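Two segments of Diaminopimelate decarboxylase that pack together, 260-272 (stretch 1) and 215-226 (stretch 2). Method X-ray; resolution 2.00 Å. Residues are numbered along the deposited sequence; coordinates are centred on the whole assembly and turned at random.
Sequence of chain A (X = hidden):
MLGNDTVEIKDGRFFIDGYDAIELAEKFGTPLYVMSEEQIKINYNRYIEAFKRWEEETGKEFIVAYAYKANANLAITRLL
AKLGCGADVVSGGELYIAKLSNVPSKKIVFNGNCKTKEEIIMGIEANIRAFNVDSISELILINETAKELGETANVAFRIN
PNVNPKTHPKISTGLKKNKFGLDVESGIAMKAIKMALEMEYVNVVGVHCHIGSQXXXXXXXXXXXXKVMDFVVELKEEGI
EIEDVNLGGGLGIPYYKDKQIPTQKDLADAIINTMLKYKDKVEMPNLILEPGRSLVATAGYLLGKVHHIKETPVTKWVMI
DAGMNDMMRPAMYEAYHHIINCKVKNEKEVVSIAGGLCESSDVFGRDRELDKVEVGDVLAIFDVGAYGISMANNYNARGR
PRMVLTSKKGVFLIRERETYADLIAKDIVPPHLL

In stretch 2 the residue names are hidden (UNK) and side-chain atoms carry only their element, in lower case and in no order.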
ATOM      1  N   GLN A 260       8.860  -6.860  28.173  1.00 27.55           N
ATOM      2  CA  GLN A 260       8.251  -8.145  27.917  1.00 27.53           C
ATOM      3  C   GLN A 260       6.783  -7.918  27.621  1.00 24.89           C
ATOM      4  O   GLN A 260       6.173  -6.968  28.102  1.00 24.67           O
ATOM      5  CB  GLN A 260       8.357  -9.077  29.122  1.00 28.99           C
ATOM      6  CG  GLN A 260       9.624  -9.877  29.155  1.00 36.04           C
ATOM      7  CD  GLN A 260       9.477 -11.093  30.032  1.00 39.28           C
ATOM      8  OE1 GLN A 260       8.639 -11.111  30.954  1.00 42.58           O
ATOM      9  NE2 GLN A 260      10.275 -12.121  29.761  1.00 40.85           N
ATOM     10  N   ILE A 261       6.202  -8.831  26.867  1.00 21.64           N
ATOM     11  CA  ILE A 261       4.800  -8.743  26.535  1.00 18.91           C
ATOM     12  C   ILE A 261       4.235 -10.149  26.677  1.00 16.77           C
ATOM     13  O   ILE A 261       4.979 -11.147  26.803  1.00 17.59           O
ATOM     14  CB  ILE A 261       4.586  -8.209  25.070  1.00 17.83           C
ATOM     15  CG1 ILE A 261       5.256  -9.164  24.056  1.00 16.18           C
ATOM     16  CG2 ILE A 261       5.173  -6.783  24.938  1.00 19.85           C
ATOM     17  CD1 ILE A 261       5.145  -8.690  22.541  1.00 18.75           C
ATOM     18  N   PRO A 262       2.917 -10.263  26.675  1.00 15.53           N
ATOM     19  CA  PRO A 262       2.267 -11.575  26.813  1.00 15.77           C
ATOM     20  C   PRO A 262       2.666 -12.540  25.701  1.00 15.17           C
ATOM     21  O   PRO A 262       2.793 -12.136  24.536  1.00 14.67           O
ATOM     22  CB  PRO A 262       0.790 -11.234  26.736  1.00 16.97           C
ATOM     23  CG  PRO A 262       0.747  -9.789  27.172  1.00 17.08           C
ATOM     24  CD  PRO A 262       1.931  -9.199  26.490  1.00 15.63           C
ATOM     25  N   THR A 263       2.867 -13.808  26.076  1.00 15.29           N
ATOM     26  CA  THR A 263       3.238 -14.867  25.130  1.00 15.09           C
ATOM     27  C   THR A 263       2.068 -15.767  24.863  1.00 13.71           C
ATOM     28  O   THR A 263       1.004 -15.626  25.457  1.00 16.41           O
ATOM     29  CB  THR A 263       4.310 -15.827  25.721  1.00 16.48           C
ATOM     30  OG1 THR A 263       3.758 -16.482  26.881  1.00 15.81           O
ATOM     31  CG2 THR A 263       5.573 -15.055  26.096  1.00 17.27           C
ATOM     32  N   GLN A 264       2.303 -16.764  24.026  1.00 14.09           N
ATOM     33  CA  GLN A 264       1.269 -17.737  23.690  1.00 13.27           C
ATOM     34  C   GLN A 264       0.794 -18.421  24.973  1.00 14.18           C
ATOM     35  O   GLN A 264      -0.395 -18.736  25.128  1.00 12.43           O
ATOM     36  CB  GLN A 264       1.817 -18.791  22.704  1.00 13.11           C
ATOM     37  CG  GLN A 264       2.055 -18.244  21.272  1.00 12.85           C
ATOM     38  CD  GLN A 264       3.457 -17.653  21.060  1.00 14.90           C
ATOM     39  OE1 GLN A 264       4.066 -17.118  21.986  1.00 13.67           O
ATOM     40  NE2 GLN A 264       3.952 -17.722  19.826  1.00 14.41           N
ATOM     41  N   LYS A 265       1.731 -18.708  25.864  1.00 14.98           N
ATOM     42  CA  LYS A 265       1.387 -19.341  27.151  1.00 16.90           C
ATOM     43  C   LYS A 265       0.441 -18.479  27.942  1.00 14.59           C
ATOM     44  O   LYS A 265      -0.521 -18.998  28.531  1.00 15.85           O
ATOM     45  CB  LYS A 265       2.635 -19.594  28.026  1.00 20.63           C
ATOM     46  CG  LYS A 265       3.556 -20.630  27.428  1.00 29.00           C
ATOM     47  CD  LYS A 265       4.748 -21.058  28.383  1.00 33.13           C
ATOM     48  CE  LYS A 265       5.450 -22.304  27.828  1.00 34.87           C
ATOM     49  NZ  LYS A 265       6.558 -22.762  28.745  1.00 37.81           N
ATOM     50  N   ASP A 266       0.720 -17.179  27.985  1.00 13.59           N
ATOM     51  CA  ASP A 266      -0.167 -16.244  28.702  1.00 14.80           C
ATOM     52  C   ASP A 266      -1.576 -16.247  28.054  1.00 15.46           C
ATOM     53  O   ASP A 266      -2.616 -16.239  28.754  1.00 13.91           O
ATOM     54  CB  ASP A 266       0.362 -14.810  28.677  1.00 15.01           C
ATOM     55  CG  ASP A 266       1.665 -14.658  29.443  1.00 19.54           C
ATOM     56  OD1 ASP A 266       1.727 -15.222  30.558  1.00 19.14           O
ATOM     57  OD2 ASP A 266       2.594 -13.992  28.929  1.00 17.44           O
ATOM     58  N   LEU A 267      -1.597 -16.263  26.727  1.00 14.12           N
ATOM     59  CA  LEU A 267      -2.858 -16.292  26.009  1.00 12.70           C
ATOM     60  C   LEU A 267      -3.675 -17.560  26.330  1.00 12.97           C
ATOM     61  O   LEU A 267      -4.871 -17.490  26.569  1.00 13.48           O
ATOM     62  CB  LEU A 267      -2.601 -16.229  24.500  1.00 11.04           C
ATOM     63  CG  LEU A 267      -3.892 -16.128  23.661  1.00  9.31           C
ATOM     64  CD1 LEU A 267      -4.571 -14.730  23.895  1.00  9.46           C
ATOM     65  CD2 LEU A 267      -3.466 -16.267  22.137  1.00  9.74           C
ATOM     66  N   ALA A 268      -3.021 -18.719  26.356  1.00 13.60           N
ATOM     67  CA  ALA A 268      -3.700 -19.972  26.633  1.00 14.15           C
ATOM     68  C   ALA A 268      -4.174 -20.048  28.076  1.00 15.10           C
ATOM     69  O   ALA A 268      -5.273 -20.513  28.333  1.00 13.89           O
ATOM     70  CB  ALA A 268      -2.788 -21.143  26.347  1.00 13.71           C
ATOM     71  N   ASP A 269      -3.362 -19.573  29.022  1.00 15.71           N
ATOM     72  CA  ASP A 269      -3.816 -19.628  30.404  1.00 18.06           C
ATOM     73  C   ASP A 269      -5.126 -18.847  30.473  1.00 18.97           C
ATOM     74  O   ASP A 269      -6.127 -19.299  31.076  1.00 19.39           O
ATOM     75  CB  ASP A 269      -2.813 -18.983  31.361  1.00 19.90           C
ATOM     76  CG  ASP A 269      -1.567 -19.819  31.539  1.00 22.90           C
ATOM     77  OD1 ASP A 269      -1.678 -21.045  31.313  1.00 22.56           O
ATOM     78  OD2 ASP A 269      -0.487 -19.250  31.908  1.00 25.70           O
ATOM     79  N   ALA A 270      -5.116 -17.681  29.856  1.00 17.09           N
ATOM     80  CA  ALA A 270      -6.285 -16.818  29.851  1.00 18.01           C
ATOM     81  C   ALA A 270      -7.526 -17.395  29.140  1.00 17.23           C
ATOM     82  O   ALA A 270      -8.669 -17.418  29.687  1.00 17.12           O
ATOM     83  CB  ALA A 270      -5.895 -15.449  29.245  1.00 17.98           C
ATOM     84  N   ILE A 271      -7.331 -17.860  27.912  1.00 14.33           N
ATOM     85  CA  ILE A 271      -8.457 -18.430  27.170  1.00 13.68           C
ATOM     86  C   ILE A 271      -9.003 -19.717  27.785  1.00 13.50           C
ATOM     87  O   ILE A 271     -10.214 -19.862  28.004  1.00 13.66           O
ATOM     88  CB  ILE A 271      -8.065 -18.705  25.664  1.00 11.77           C
ATOM     89  CG1 ILE A 271      -7.884 -17.360  24.940  1.00 11.88           C
ATOM     90  CG2 ILE A 271      -9.164 -19.555  24.982  1.00 10.59           C
ATOM     91  CD1 ILE A 271      -7.418 -17.473  23.497  1.00  9.23           C
ATOM     92  N   ILE A 272      -8.103 -20.651  28.075  1.00 14.04           N
ATOM     93  CA  ILE A 272      -8.527 -21.948  28.554  1.00 15.08           C
ATOM     94  C   ILE A 272      -9.212 -21.892  29.920  1.00 16.24           C
ATOM     95  O   ILE A 272     -10.295 -22.483  30.097  1.00 16.79           O
ATOM     96  CB  ILE A 272      -7.313 -22.945  28.535  1.00 15.57           C
ATOM     97  CG1 ILE A 272      -6.879 -23.198  27.095  1.00 14.48           C
ATOM     98  CG2 ILE A 272      -7.678 -24.283  29.225  1.00 15.99           C
ATOM     99  CD1 ILE A 272      -5.547 -24.014  27.021  1.00 15.80           C
ATOM    100  N   UNK A 215      -2.174  -6.676  19.772  1.00 13.17           N
ATOM    101  CA  UNK A 215      -2.692  -6.454  21.126  1.00 14.86           C
ATOM    102  C   UNK A 215      -1.665  -7.112  22.056  1.00 15.22           C
ATOM    103  O   UNK A 215      -1.462  -8.345  22.008  1.00 13.14           O
ATOM    104  c   UNK A 215      -6.425  -7.311  20.561  1.00 19.07           C
ATOM    105  c   UNK A 215      -5.239  -5.162  20.430  1.00 20.20           C
ATOM    106  c   UNK A 215      -5.102  -6.663  20.290  1.00 17.16           C
ATOM    107  c   UNK A 215      -4.042  -7.153  21.300  1.00 14.92           C
ATOM    108  N   UNK A 216      -1.016  -6.284  22.869  1.00 16.23           N
ATOM    109  CA  UNK A 216       0.022  -6.750  23.776  1.00 17.54           C
ATOM    110  C   UNK A 216      -0.466  -6.709  25.236  1.00 19.52           C
ATOM    111  O   UNK A 216       0.305  -6.420  26.138  1.00 17.91           O
ATOM    112  c   UNK A 216       1.309  -5.850  23.668  1.00 19.40           C
ATOM    113  c   UNK A 216       1.960  -5.986  22.281  1.00 17.36           C
ATOM    114  o   UNK A 216       0.936  -4.481  23.852  1.00 17.15           O
ATOM    115  N   UNK A 217      -1.745  -7.005  25.453  1.00 20.37           N
ATOM    116  CA  UNK A 217      -2.327  -7.045  26.795  1.00 21.14           C
ATOM    117  C   UNK A 217      -3.234  -8.245  26.703  1.00 19.99           C
ATOM    118  O   UNK A 217      -3.935  -8.391  25.707  1.00 19.39           O
ATOM    119  c   UNK A 217      -3.159  -5.781  27.051  1.00 25.10           C
ATOM    120  c   UNK A 217      -3.829  -5.762  28.432  1.00 28.12           C
ATOM    121  o   UNK A 217      -4.076  -6.817  29.055  1.00 30.00           O
ATOM    122  o   UNK A 217      -4.152  -4.651  28.903  1.00 34.51           O
ATOM    123  N   UNK A 218      -3.248  -9.099  27.717  1.00 18.91           N
ATOM    124  CA  UNK A 218      -4.111 -10.283  27.675  1.00 19.43           C
ATOM    125  C   UNK A 218      -5.586  -9.941  27.991  1.00 18.77           C
ATOM    126  O   UNK A 218      -6.505 -10.692  27.668  1.00 17.81           O
ATOM    127  c   UNK A 218      -3.602 -11.328  28.690  1.00 23.25           C
ATOM    128  c   UNK A 218      -2.524 -12.208  28.069  1.00 26.75           C
ATOM    129  c   UNK A 218      -4.716 -12.149  29.235  1.00 24.73           C
ATOM    130  c   UNK A 218      -2.849 -12.863  26.732  1.00 27.93           C
ATOM    131  N   UNK A 219      -5.805  -8.782  28.591  1.00 16.47           N
ATOM    132  CA  UNK A 219      -7.147  -8.392  29.028  1.00 17.90           C
ATOM    133  C   UNK A 219      -8.259  -8.436  27.942  1.00 17.36           C
ATOM    134  O   UNK A 219      -9.341  -9.024  28.170  1.00 18.22           O
ATOM    135  o   UNK A 219      -8.287  -6.463  30.051  1.00 22.47           O
ATOM    136  c   UNK A 219      -7.038  -6.979  29.645  1.00 17.17           C
ATOM    137  N   UNK A 220      -8.023  -7.813  26.768  1.00 17.01           N
ATOM    138  CA  UNK A 220      -9.041  -7.817  25.692  1.00 16.73           C
ATOM    139  C   UNK A 220      -9.432  -9.267  25.304  1.00 15.31           C
ATOM    140  O   UNK A 220     -10.607  -9.583  25.003  1.00 14.35           O
ATOM    141  c   UNK A 220      -6.783  -7.165  26.331  1.00 18.54           C
ATOM    142  c   UNK A 220      -7.236  -6.343  25.162  1.00 21.08           C
ATOM    143  c   UNK A 220      -8.346  -7.109  24.532  1.00 18.33           C
ATOM    144  N   UNK A 221      -8.440 -10.151  25.317  1.00 13.66           N
ATOM    145  CA  UNK A 221      -8.699 -11.549  24.987  1.00 14.51           C
ATOM    146  C   UNK A 221      -9.557 -12.243  26.034  1.00 15.04           C
ATOM    147  O   UNK A 221     -10.450 -13.034  25.693  1.00 14.17           O
ATOM    148  c   UNK A 221      -7.393 -12.329  24.800  1.00 13.53           C
ATOM    149  c   UNK A 221      -5.198 -10.817  21.439  1.00 16.00           C
ATOM    150  c   UNK A 221      -4.720 -10.627  22.716  1.00 16.43           C
ATOM    151  c   UNK A 221      -5.433 -11.160  23.813  1.00 13.42           C
ATOM    152  c   UNK A 221      -7.073 -12.045  22.332  1.00 15.30           C
ATOM    153  c   UNK A 221      -6.598 -11.854  23.625  1.00 14.17           C
ATOM    154  c   UNK A 221      -6.403 -11.539  21.247  1.00 16.36           C
ATOM    155  N   UNK A 222      -9.271 -12.002  27.307  1.00 13.97           N
ATOM    156  CA  UNK A 222     -10.102 -12.593  28.357  1.00 13.16           C
ATOM    157  C   UNK A 222     -11.563 -12.083  28.155  1.00 12.93           C
ATOM    158  O   UNK A 222     -12.503 -12.866  28.171  1.00 12.50           O
ATOM    159  c   UNK A 222      -8.236 -12.691  30.111  1.00 15.27           C
ATOM    160  c   UNK A 222      -9.615 -12.121  29.794  1.00 14.58           C
ATOM    161  c   UNK A 222      -7.500 -11.985  31.294  1.00 14.94           C
ATOM    162  c   UNK A 222     -10.586 -12.603  30.864  1.00 13.62           C
ATOM    163  N   UNK A 223     -11.745 -10.782  27.954  1.00 12.66           N
ATOM    164  CA  UNK A 223     -13.098 -10.232  27.802  1.00 15.08           C
ATOM    165  C   UNK A 223     -13.791 -10.800  26.545  1.00 14.67           C
ATOM    166  O   UNK A 223     -14.979 -11.101  26.568  1.00 12.48           O
ATOM    167  c   UNK A 223     -15.323  -8.120  28.756  1.00 22.51           C
ATOM    168  o   UNK A 223     -14.877  -8.566  29.859  1.00 22.14           O
ATOM    169  o   UNK A 223     -16.510  -7.742  28.595  1.00 20.75           O
ATOM    170  c   UNK A 223     -13.036  -8.693  27.743  1.00 16.88           C
ATOM    171  c   UNK A 223     -14.401  -8.005  27.542  1.00 19.46           C
ATOM    172  N   UNK A 224     -13.048 -10.907  25.448  1.00 14.57           N
ATOM    173  CA  UNK A 224     -13.597 -11.539  24.236  1.00 13.77           C
ATOM    174  C   UNK A 224     -14.034 -12.966  24.586  1.00 13.37           C
ATOM    175  O   UNK A 224     -15.141 -13.407  24.247  1.00 13.25           O
ATOM    176  o   UNK A 224     -10.557 -12.763  21.375  1.00 13.21           O
ATOM    177  c   UNK A 224     -12.923 -12.576  21.929  1.00 12.44           C
ATOM    178  o   UNK A 224     -12.040 -13.540  19.920  1.00 13.85           O
ATOM    179  c   UNK A 224     -11.764 -12.975  21.006  1.00 14.49           C
ATOM    180  c   UNK A 224     -12.507 -11.639  23.124  1.00 12.31           C
ATOM    181  N   UNK A 225     -13.185 -13.703  25.298  1.00 12.34           N
ATOM    182  CA  UNK A 225     -13.543 -15.103  25.567  1.00 11.75           C
ATOM    183  C   UNK A 225     -14.791 -15.224  26.442  1.00 12.38           C
ATOM    184  O   UNK A 225     -15.689 -16.057  26.165  1.00 10.00           O
ATOM    185  o   UNK A 225     -11.204 -15.787  25.350  1.00 12.81           O
ATOM    186  c   UNK A 225     -12.349 -15.863  26.219  1.00 12.74           C
ATOM    187  c   UNK A 225     -12.672 -17.299  26.378  1.00 13.23           C
ATOM    188  N   UNK A 226     -14.864 -14.362  27.463  1.00 10.54           N
ATOM    189  CA  UNK A 226     -16.025 -14.393  28.322  1.00 13.14           C
ATOM    190  C   UNK A 226     -17.301 -14.078  27.507  1.00 12.14           C
ATOM    191  O   UNK A 226     -18.301 -14.753  27.637  1.00 12.37           O
ATOM    192  n   UNK A 226     -13.836 -12.619  32.562  1.00 16.61           N
ATOM    193  c   UNK A 226     -15.919 -13.333  29.405  1.00 12.73           C
ATOM    194  c   UNK A 226     -14.762 -13.543  30.432  1.00 14.85           C
ATOM    195  c   UNK A 226     -14.805 -12.422  31.484  1.00 17.14           C
ATOM    196  n   UNK A 226     -14.381 -10.629  33.621  1.00 15.15           N
ATOM    197  n   UNK A 226     -12.782 -12.079  34.561  1.00 14.04           N
ATOM    198  c   UNK A 226     -13.649 -11.764  33.572  1.00 18.23           C
TER

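Position 215 carries four carbons, forked at the second, and the side chain is out of reach of stretch 1: Leu-215, outside the contact. Position 216 has one carbon bearing an oxygen and a carbon, set against Ile-261 and Pro-262, which makes it Thr-216. Its CB lies 4.2 Å from Ile-261 CG2, but its backbone is closer still, with Thr-216 O 3.2 Å from Pro-262 CD.

At 217 two carbons end in two oxygens; CB points away from stretch 1, and only the backbone N comes near Pro-262. This is the pattern of Asp-217, and the carboxylate serves its own stretch: the backbone N of position 219 donates to Asp-217 OD1 at 2.7 Å, capping the turn into the helix.

Position 218 has four carbons, forked at the first, with one arm two carbons long, and they lie against Pro-262, Leu-267 and Ala-270. This is Ile-218, and with 86 Å² covered it has the largest share of the contact. Ile-218 CG1 sits 3.7 Å from Pro-262 CB, Ile-218 CD1 3.5 Å from Leu-267 CA, and Ile-218 CG2 3.5 Å from Ala-270 CB, so both arms of the fork are used.

Position 219, one carbon then one oxygen, points away and is Ser-219; its hydroxyl is bonded elsewhere in the structure. The three carbons at 220 close onto the backbone N, out of contact, giving Pro-220.

At 221 a carbon leads to a six-carbon ring with Leu-267 over one face, hence Phe-221. Leu-267 CD1 lies 3.5 Å from Phe-221 CG, in a CH-pi contact. Position 222 repeats the fork and two-carbon arm of 218 and touches Ala-270; Ile-222 places CG1 3.7 Å from Ala-270 CB.

Positions 223 and 224 each have three carbons, the third with two oxygens, neither touching stretch 1: Glu-223 and Glu-224. At 225 a carbon bears an oxygen and a carbon, beside Ile-271, identifying Thr-225. Its OG1 donates to Phe-221 O at 2.9 Å, which gives the hydroxyl a partner within the helix while Thr-225 OG1 lies 3.7 Å from Ile-271 CG1. Three carbons, a nitrogen and a carbon with two more nitrogens, exposed and out of contact, make 226 Arg-226.

The contact works by shape, without a hydrogen bond between the stretches. The helices run in roughly the same direction, at 28° with axes 9.1 Å apart at closest approach. Ala-270 keeps a small side chain where the backbones come near, its CA 5.9 Å from Ile-222 CA, and two isoleucines meet its methyl. Polar groups mostly work locally: Thr-263 N donates to Asp-266 OD2 at 2.9 Å, while Asp-266 N returns a weak capping bond to Thr-263 OG1 at 3.3 Å.

Stretch 2 215-226: LTDISPFIEETR
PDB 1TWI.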